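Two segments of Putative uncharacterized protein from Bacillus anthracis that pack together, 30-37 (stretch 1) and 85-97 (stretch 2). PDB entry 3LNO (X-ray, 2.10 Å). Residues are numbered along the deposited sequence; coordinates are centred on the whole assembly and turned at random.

Stretch 1 (30-37) VNLGLVYD
Stretch 2 (85-97) VVWNPPWSKERMS

Three direct hydrogen bonds, each ending on a backbone carbonyl, fasten residues 30-37 to residues 85-97 of the same chain. The indole of Trp91 donates from NE1 to Leu32 O at 2.8 Å, with an N-H...O angle of 165°. The phenol of Tyr36 donates from OH to Pro89 O at 2.9 Å, the carbonyl lying at the ring edge, near its plane. The third is purely backbone: Ser97 N to Asn31 O, 2.9 Å and nearly straight at 172°. Ser97 OG adds a weak bond to the same acceptor, Asn31 O, at 3.5 Å; with chi1 in p, this hydroxyl also caps a helix that starts just past the stretch.

The acceptors Asn31 O and Leu32 O lie just before Gly33, where the backbone leaves helical phi/psi. About residues 30-32 belong to a weakly bonded helix that begins earlier in the chain, and Gly33 breaks from it at phi/psi 85/19 in a Schellman motif, its N bonded to Val30 O at 2.9 Å. Leu34 follows at -80/-21, and strand begins at Val35. In the second stretch, a loop without regular structure passes through a cis peptide before Pro89, is extended at Trp91 (-62/155) and Ser92 (-155/163), and tightens into a 3-10 segment at 93-95, with Arg95 N to Ser92 O and Met96 N to Lys93 O both 3.0 Å. The pairing runs in opposite sequence order: as the first stretch advances from Asn31 to Tyr36, its partners step back from Ser97 to Val86. CA atoms pair as Asn31 with Ser97 (5.2 Å), Leu32 with Met96 (4.6 Å), Leu34 with Trp91 (7.0 Å) and Tyr36 with Val86 (9.1 Å).

Close backbone approach brings Gly33 CA to 3.5 Å from Arg95 O and Met96 CA to 3.5 Å from Asn31 O, both as CA-H...O contacts. Glycine suits position 33 twice over: its positive phi would jam a CB against the preceding carbonyl, and an ideal CB would lie 2.3 Å from Arg95 O, a clash.

Trp91 (chi1 t, chi2 85°) leaves its backbone sideways and brings its indole to the first stretch. Leu34, chi1 m and chi2 t, lays CD2 over one face of the five-membered ring, 3.6 Å from the centroid and 22° off the normal, while Leu32 O meets the ring edge. One aromatic side chain thus supplies both a donor and a packing surface. The CA-to-CB bond of buried Leu32 points away, yet its CD2 reaches 4.0 Å from SE of selenomethionine Met96.

The CA-to-CB bond of Tyr36 (chi1 m, chi2 -6°) points toward the second stretch, and the residue gives up 119 Å², the largest area of any residue here. Its CD2 packs 4.0 Å from Val86 CG2 and its CE2 4.0 Å from Pro89 CD, so two apolar neighbours pack against the ring carbons while the hydroxyl bonds its carbonyl. Arg95, chi1 m with chi2 and chi3 t, brings one face of its guanidinium to Tyr36 OH, 3.6 Å from NE. A water donates to Gly33 O at 2.7 Å and accepts from Arg95 NH1 at 3.3 Å. The two stretches bury 528 Å² between them, both sides summed.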

# COMPACT_ATOMS: atom_id res chain seq x y z
N VAL A 30 0.04 4.55 -1.83
CA VAL A 30 -0.19 5.31 -0.62
C VAL A 30 -0.92 6.62 -0.95
O VAL A 30 -2.03 6.88 -0.44
CB VAL A 30 1.15 5.56 0.14
CG1 VAL A 30 1.01 6.66 1.18
CG2 VAL A 30 1.60 4.27 0.82
N ASN A 31 -0.33 7.43 -1.84
CA ASN A 31 -0.98 8.68 -2.23
C ASN A 31 -2.32 8.47 -2.94
O ASN A 31 -3.20 9.32 -2.85
CB ASN A 31 -0.03 9.59 -3.02
CG ASN A 31 0.98 10.28 -2.11
OD1 ASN A 31 2.14 9.89 -2.06
ND2 ASN A 31 0.54 11.32 -1.38
N LEU A 32 -2.51 7.32 -3.58
CA LEU A 32 -3.82 7.04 -4.16
C LEU A 32 -4.91 6.75 -3.12
O LEU A 32 -6.09 6.84 -3.43
CB LEU A 32 -3.77 5.88 -5.14
CG LEU A 32 -3.35 6.24 -6.56
CD1 LEU A 32 -3.37 4.99 -7.42
CD2 LEU A 32 -4.24 7.34 -7.15
N GLY A 33 -4.51 6.38 -1.91
CA GLY A 33 -5.48 5.97 -0.91
C GLY A 33 -5.87 4.50 -1.03
O GLY A 33 -6.93 4.10 -0.54
N LEU A 34 -5.04 3.70 -1.71
CA LEU A 34 -5.38 2.27 -1.88
C LEU A 34 -5.06 1.41 -0.68
O LEU A 34 -5.61 0.32 -0.56
CB LEU A 34 -4.69 1.65 -3.10
CG LEU A 34 -5.02 2.27 -4.45
CD1 LEU A 34 -4.24 1.54 -5.51
CD2 LEU A 34 -6.54 2.18 -4.71
N VAL A 35 -4.16 1.87 0.19
CA VAL A 35 -3.74 1.09 1.34
C VAL A 35 -4.61 1.39 2.56
O VAL A 35 -4.58 2.51 3.12
CB VAL A 35 -2.26 1.31 1.69
CG1 VAL A 35 -1.83 0.31 2.75
CG2 VAL A 35 -1.37 1.15 0.45
N TYR A 36 -5.40 0.39 2.97
CA TYR A 36 -6.36 0.52 4.08
C TYR A 36 -5.78 0.19 5.45
O TYR A 36 -6.20 0.73 6.46
CB TYR A 36 -7.57 -0.40 3.84
CG TYR A 36 -8.47 0.06 2.75
CD1 TYR A 36 -8.27 1.28 2.13
CD2 TYR A 36 -9.55 -0.73 2.32
CE1 TYR A 36 -9.10 1.73 1.11
CE2 TYR A 36 -10.40 -0.30 1.32
CZ TYR A 36 -10.16 0.95 0.74
OH TYR A 36 -10.98 1.42 -0.22
N ASP A 37 -4.83 -0.73 5.51
CA ASP A 37 -4.34 -1.12 6.84
C ASP A 37 -2.99 -1.77 6.70
O ASP A 37 -2.78 -2.56 5.79
CB ASP A 37 -5.31 -2.11 7.49
CG ASP A 37 -5.00 -2.37 8.95
OD1 ASP A 37 -4.41 -1.50 9.64
OD2 ASP A 37 -5.37 -3.46 9.43
N VAL A 85 -6.20 -8.26 -0.70
CA VAL A 85 -6.89 -7.30 -1.55
C VAL A 85 -8.40 -7.35 -1.26
O VAL A 85 -9.04 -8.40 -1.41
CB VAL A 85 -6.62 -7.62 -2.99
CG1 VAL A 85 -7.42 -6.73 -3.89
CG2 VAL A 85 -5.10 -7.52 -3.28
N VAL A 86 -8.98 -6.24 -0.81
CA VAL A 86 -10.40 -6.25 -0.45
C VAL A 86 -11.15 -5.27 -1.34
O VAL A 86 -10.53 -4.50 -2.07
CB VAL A 86 -10.63 -5.97 1.06
CG1 VAL A 86 -9.89 -7.01 1.90
CG2 VAL A 86 -10.19 -4.57 1.43
N TRP A 87 -12.47 -5.32 -1.29
CA TRP A 87 -13.31 -4.51 -2.15
C TRP A 87 -14.29 -3.70 -1.32
O TRP A 87 -15.15 -2.99 -1.85
CB TRP A 87 -14.02 -5.41 -3.17
CG TRP A 87 -13.01 -6.17 -3.95
CD1 TRP A 87 -12.74 -7.51 -3.86
CD2 TRP A 87 -12.08 -5.63 -4.90
NE1 TRP A 87 -11.70 -7.82 -4.71
CE2 TRP A 87 -11.29 -6.69 -5.36
CE3 TRP A 87 -11.84 -4.34 -5.40
CZ2 TRP A 87 -10.26 -6.51 -6.29
CZ3 TRP A 87 -10.84 -4.16 -6.33
CH2 TRP A 87 -10.05 -5.24 -6.76
N ASN A 88 -14.15 -3.80 0.00
CA ASN A 88 -15.05 -3.11 0.91
C ASN A 88 -14.30 -2.47 2.05
O ASN A 88 -13.54 -3.15 2.73
CB ASN A 88 -16.05 -4.10 1.49
CG ASN A 88 -17.42 -3.93 0.94
OD1 ASN A 88 -18.07 -2.90 1.17
ND2 ASN A 88 -17.87 -4.92 0.18
N PRO A 89 -14.51 -1.16 2.27
CA PRO A 89 -15.31 -0.24 1.47
C PRO A 89 -14.65 0.03 0.10
O PRO A 89 -13.45 -0.16 -0.10
CB PRO A 89 -15.26 1.06 2.31
CG PRO A 89 -13.87 0.98 2.91
CD PRO A 89 -13.80 -0.45 3.35
N PRO A 90 -15.44 0.50 -0.86
CA PRO A 90 -14.92 0.60 -2.22
C PRO A 90 -14.04 1.82 -2.34
O PRO A 90 -14.33 2.84 -1.76
CB PRO A 90 -16.19 0.79 -3.07
CG PRO A 90 -17.35 0.83 -2.09
CD PRO A 90 -16.80 1.04 -0.73
N TRP A 91 -12.97 1.74 -3.11
CA TRP A 91 -12.17 2.93 -3.36
C TRP A 91 -12.94 4.04 -4.09
O TRP A 91 -13.90 3.80 -4.80
CB TRP A 91 -10.91 2.56 -4.17
CG TRP A 91 -9.98 3.72 -4.40
CD1 TRP A 91 -9.01 4.18 -3.55
CD2 TRP A 91 -9.89 4.52 -5.59
NE1 TRP A 91 -8.32 5.23 -4.14
CE2 TRP A 91 -8.87 5.47 -5.38
CE3 TRP A 91 -10.61 4.55 -6.79
CZ2 TRP A 91 -8.53 6.43 -6.34
CZ3 TRP A 91 -10.27 5.50 -7.72
CH2 TRP A 91 -9.24 6.43 -7.49
N SER A 92 -12.49 5.26 -3.90
CA SER A 92 -12.92 6.36 -4.74
C SER A 92 -11.83 7.41 -4.69
O SER A 92 -11.01 7.43 -3.79
CB SER A 92 -14.26 6.94 -4.24
OG SER A 92 -14.06 8.01 -3.32
N LYS A 93 -11.87 8.32 -5.64
CA LYS A 93 -10.93 9.40 -5.76
C LYS A 93 -10.90 10.35 -4.55
O LYS A 93 -9.90 11.01 -4.32
CB LYS A 93 -11.24 10.19 -7.04
CG LYS A 93 -12.63 10.82 -7.00
CD LYS A 93 -13.01 11.45 -8.33
CE LYS A 93 -14.43 12.02 -8.26
NZ LYS A 93 -14.95 12.40 -9.62
N GLU A 94 -11.98 10.39 -3.76
CA GLU A 94 -12.01 11.17 -2.52
C GLU A 94 -10.95 10.72 -1.54
O GLU A 94 -10.51 11.52 -0.71
CB GLU A 94 -13.38 11.13 -1.85
CG GLU A 94 -14.43 12.08 -2.44
CD GLU A 94 -15.74 12.12 -1.62
OE1 GLU A 94 -16.27 11.04 -1.25
OE2 GLU A 94 -16.24 13.23 -1.34
N ARG A 95 -10.50 9.47 -1.69
CA ARG A 95 -9.46 8.89 -0.83
C ARG A 95 -8.02 9.32 -1.19
O ARG A 95 -7.05 9.06 -0.47
CB ARG A 95 -9.54 7.36 -0.86
CG ARG A 95 -10.75 6.82 -0.17
CD ARG A 95 -10.74 5.30 -0.16
NE ARG A 95 -11.95 4.81 0.45
CZ ARG A 95 -12.08 4.56 1.75
NH1 ARG A 95 -11.06 4.75 2.58
NH2 ARG A 95 -13.24 4.13 2.22
N MSE A 96 -7.87 10.00 -2.31
CA MSE A 96 -6.53 10.45 -2.69
C MSE A 96 -5.95 11.52 -1.75
O MSE A 96 -6.70 12.33 -1.21
CB MSE A 96 -6.61 10.97 -4.10
CG MSE A 96 -6.88 9.82 -5.04
SE MSE A 96 -6.76 10.38 -6.90
CE MSE A 96 -7.18 12.27 -6.85
N SER A 97 -4.63 11.53 -1.56
CA SER A 97 -3.99 12.60 -0.78
C SER A 97 -4.08 13.98 -1.44
O SER A 97 -4.39 14.08 -2.62
CB SER A 97 -2.50 12.26 -0.57
OG SER A 97 -1.80 12.34 -1.82
O HOH W 1 -7.91 5.15 1.71